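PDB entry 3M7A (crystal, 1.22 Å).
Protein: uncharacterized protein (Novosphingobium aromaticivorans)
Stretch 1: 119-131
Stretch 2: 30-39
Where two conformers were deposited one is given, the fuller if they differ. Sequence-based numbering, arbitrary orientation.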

# COMPACT_ATOMS: atom_id res chain seq x y z
N VAL A 119 3.76 3.46 -2.99
CA VAL A 119 3.58 3.03 -1.62
C VAL A 119 2.31 2.20 -1.56
O VAL A 119 1.31 2.56 -2.15
CB VAL A 119 3.45 4.23 -0.66
CG1 VAL A 119 3.32 3.76 0.79
CG2 VAL A 119 4.68 5.16 -0.81
N LEU A 120 2.37 1.07 -0.85
CA LEU A 120 1.22 0.22 -0.64
C LEU A 120 0.95 0.19 0.86
O LEU A 120 1.83 -0.18 1.66
CB LEU A 120 1.48 -1.18 -1.17
CG LEU A 120 0.37 -2.18 -0.89
CD1 LEU A 120 -0.94 -1.84 -1.65
CD2 LEU A 120 0.81 -3.60 -1.27
N GLU A 121 -0.25 0.59 1.24
CA GLU A 121 -0.70 0.48 2.64
C GLU A 121 -1.70 -0.67 2.80
O GLU A 121 -2.63 -0.78 2.02
CB GLU A 121 -1.37 1.78 3.11
CG GLU A 121 -0.40 2.94 3.22
CD GLU A 121 -1.00 4.25 3.66
OE1 GLU A 121 -2.22 4.39 3.75
OE2 GLU A 121 -0.19 5.18 3.89
N ILE A 122 -1.43 -1.51 3.79
CA ILE A 122 -2.27 -2.64 4.14
C ILE A 122 -2.42 -2.65 5.67
O ILE A 122 -1.79 -1.89 6.38
CB ILE A 122 -1.66 -3.97 3.63
CG1 ILE A 122 -0.33 -4.31 4.31
CG2 ILE A 122 -1.55 -3.92 2.10
CD1 ILE A 122 0.25 -5.66 3.85
N ASN A 123 -3.27 -3.52 6.17
CA ASN A 123 -3.52 -3.56 7.60
C ASN A 123 -2.26 -3.79 8.42
O ASN A 123 -1.36 -4.55 8.05
CB ASN A 123 -4.52 -4.69 7.92
CG ASN A 123 -5.94 -4.30 7.71
OD1 ASN A 123 -6.35 -3.22 8.11
ND2 ASN A 123 -6.73 -5.22 7.15
N GLY A 124 -2.23 -3.14 9.57
CA GLY A 124 -1.10 -3.24 10.46
C GLY A 124 -0.79 -4.67 10.81
O GLY A 124 -1.69 -5.44 11.18
N GLY A 125 0.49 -5.01 10.74
CA GLY A 125 0.98 -6.35 11.06
C GLY A 125 0.86 -7.37 9.96
O GLY A 125 1.38 -8.49 10.08
N LEU A 126 0.16 -7.03 8.89
CA LEU A 126 -0.13 -7.99 7.85
C LEU A 126 1.11 -8.37 7.05
O LEU A 126 1.22 -9.51 6.59
CB LEU A 126 -1.31 -7.52 6.95
CG LEU A 126 -1.86 -8.51 5.93
CD1 LEU A 126 -2.36 -9.80 6.59
CD2 LEU A 126 -3.00 -7.85 5.15
N ALA A 127 2.02 -7.43 6.83
CA ALA A 127 3.21 -7.75 6.03
C ALA A 127 3.97 -8.91 6.67
O ALA A 127 4.37 -9.84 5.97
CB ALA A 127 4.11 -6.55 5.82
N ALA A 128 4.18 -8.85 7.98
CA ALA A 128 4.92 -9.91 8.65
C ALA A 128 4.13 -11.21 8.69
O ALA A 128 4.70 -12.30 8.57
CB ALA A 128 5.37 -9.48 10.07
N ARG A 129 2.83 -11.12 8.89
CA ARG A 129 2.01 -12.34 8.87
C ARG A 129 2.14 -13.06 7.53
O ARG A 129 2.21 -14.29 7.47
CB ARG A 129 0.55 -12.03 9.16
CG ARG A 129 -0.37 -13.25 8.94
CD ARG A 129 -1.82 -12.90 9.20
NE ARG A 129 -2.71 -14.01 8.87
CZ ARG A 129 -3.05 -14.98 9.70
NH1 ARG A 129 -2.63 -15.01 10.94
NH2 ARG A 129 -3.86 -15.95 9.25
N LEU A 130 2.19 -12.28 6.45
CA LEU A 130 2.25 -12.80 5.08
C LEU A 130 3.64 -13.17 4.61
O LEU A 130 3.78 -13.97 3.67
CB LEU A 130 1.64 -11.79 4.11
CG LEU A 130 0.13 -11.54 4.26
CD1 LEU A 130 -0.32 -10.47 3.28
CD2 LEU A 130 -0.69 -12.81 4.12
N GLY A 131 4.65 -12.60 5.23
CA GLY A 131 6.01 -12.78 4.80
C GLY A 131 6.52 -11.82 3.76
O GLY A 131 7.54 -12.10 3.13
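Stretch 2, residues 30-39: TSGRHVFRSE

Stretch 1 opens with the last part of a strand, 119-123, followed by a type II turn from Asn123 to Leu126 and a short helix, 126-130. The turn is closed by Leu126 N to Asn123 O at 3.0 Å. Gly125 takes the N-cap position with positive phi. Gly131, also at positive phi, is the first residue to leave the helix.

Stretch 2 enters a strand at Gly32 that continues beyond Glu39, with Thr30 and Ser31 leading into it. It runs at 117° to strand 119-123, with the axes 8.7 Å apart at closest approach. Against the helix the angle is 148°, nearer antiparallel than parallel, and the separation is 11.1 Å. Most of the contact between these elements is made by side chains. The backbones come nearer at one end, where Gly131 CA lies 5.3 Å from Ser31 CA.

Alternate residues of the strand, His34, Phe36 and Ser38, point toward stretch 1. Phe36 is the main apolar contact. Ile122 CG2 lies over one face of its ring, 3.7 Å from Phe36 CE1. At the ring edge are Leu126 CD2, 4.0 Å from Phe36 CE1, and Leu130 CD1, 3.7 Å from Phe36 CZ. Leu120 CD2 approaches Phe36 CD2 obliquely at 3.9 Å. Leu120 CD1 also meets Ser38 OG at 3.6 Å.

Leu130 extends the packing to His34. Leu130 CB sits over one face of the His34 imidazole, 3.5 Å from His34 CE1. Ser31 OG and His34 NE2 share a hydrogen bond of 2.8 Å. Ser31 OG is also 3.4 Å from Gly131 O, at best a weak hydrogen bond. A water bridges the same two residues, accepting from Ser31 N at 3.0 Å and donating to Gly131 O at 2.8 Å. A CB on Gly131 would clash with Ser31 CB.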

# COMPACT_ATOMS: atom_id res chain seq x y z
N THR A 30 9.70 -14.60 -1.88
CA THR A 30 9.90 -15.95 -1.34
C THR A 30 8.66 -16.47 -0.64
O THR A 30 8.38 -17.66 -0.68
CB THR A 30 11.09 -15.96 -0.37
OG1 THR A 30 12.24 -15.49 -1.06
CG2 THR A 30 11.35 -17.37 0.14
N SER A 31 7.89 -15.59 0.00
CA SER A 31 6.66 -16.01 0.68
C SER A 31 5.54 -16.39 -0.26
O SER A 31 4.53 -16.96 0.19
CB SER A 31 6.18 -14.92 1.64
OG SER A 31 5.61 -13.82 0.93
N GLY A 32 5.68 -16.10 -1.55
CA GLY A 32 4.63 -16.38 -2.50
C GLY A 32 4.10 -15.09 -3.13
O GLY A 32 4.82 -14.09 -3.21
N ARG A 33 2.84 -15.15 -3.56
CA ARG A 33 2.19 -14.06 -4.25
C ARG A 33 0.97 -13.65 -3.47
O ARG A 33 0.10 -14.47 -3.19
CB ARG A 33 1.82 -14.45 -5.70
CG ARG A 33 1.13 -13.35 -6.52
CD ARG A 33 0.90 -13.86 -7.92
NE ARG A 33 0.51 -12.87 -8.92
CZ ARG A 33 1.35 -12.11 -9.62
NH1 ARG A 33 2.64 -12.11 -9.35
NH2 ARG A 33 0.88 -11.38 -10.62
N HIS A 34 0.90 -12.35 -3.15
CA HIS A 34 -0.19 -11.74 -2.38
C HIS A 34 -0.89 -10.73 -3.26
O HIS A 34 -0.23 -10.07 -4.08
CB HIS A 34 0.36 -11.05 -1.13
CG HIS A 34 1.26 -11.91 -0.34
ND1 HIS A 34 0.81 -12.87 0.53
CD2 HIS A 34 2.61 -12.01 -0.34
CE1 HIS A 34 1.84 -13.51 1.05
NE2 HIS A 34 2.95 -13.00 0.55
N VAL A 35 -2.19 -10.58 -3.06
CA VAL A 35 -3.02 -9.73 -3.92
C VAL A 35 -3.88 -8.81 -3.06
O VAL A 35 -4.53 -9.27 -2.13
CB VAL A 35 -3.98 -10.59 -4.82
CG1 VAL A 35 -4.77 -9.68 -5.75
CG2 VAL A 35 -3.19 -11.62 -5.60
N PHE A 36 -3.86 -7.51 -3.37
CA PHE A 36 -4.64 -6.50 -2.67
C PHE A 36 -5.46 -5.71 -3.67
O PHE A 36 -4.90 -5.13 -4.58
CB PHE A 36 -3.73 -5.58 -1.87
CG PHE A 36 -2.85 -6.32 -0.91
CD1 PHE A 36 -3.33 -6.69 0.33
CD2 PHE A 36 -1.56 -6.70 -1.25
CE1 PHE A 36 -2.53 -7.40 1.23
CE2 PHE A 36 -0.76 -7.42 -0.38
CZ PHE A 36 -1.23 -7.76 0.87
N ARG A 37 -6.77 -5.61 -3.45
CA ARG A 37 -7.61 -4.70 -4.22
C ARG A 37 -7.41 -3.31 -3.61
O ARG A 37 -7.84 -3.06 -2.48
CB ARG A 37 -9.08 -5.10 -4.13
CG ARG A 37 -9.45 -6.46 -4.63
CD ARG A 37 -9.35 -6.57 -6.07
NE ARG A 37 -10.21 -5.64 -6.80
CZ ARG A 37 -10.27 -5.57 -8.13
NH1 ARG A 37 -9.50 -6.37 -8.89
NH2 ARG A 37 -11.07 -4.65 -8.70
N SER A 38 -6.75 -2.43 -4.35
CA SER A 38 -6.21 -1.21 -3.79
C SER A 38 -6.79 0.05 -4.42
O SER A 38 -6.77 0.21 -5.62
CB SER A 38 -4.69 -1.22 -3.96
OG SER A 38 -4.12 -2.34 -3.34
N GLU A 39 -7.28 0.95 -3.58
CA GLU A 39 -7.61 2.30 -4.04
C GLU A 39 -6.35 2.97 -4.56
O GLU A 39 -5.30 2.90 -3.89
CB GLU A 39 -8.15 3.10 -2.87
CG GLU A 39 -9.59 2.74 -2.50
CD GLU A 39 -9.95 3.38 -1.17
OE1 GLU A 39 -10.40 4.55 -1.20
OE2 GLU A 39 -9.71 2.77 -0.09
O HOH W 1 8.36 -12.68 0.55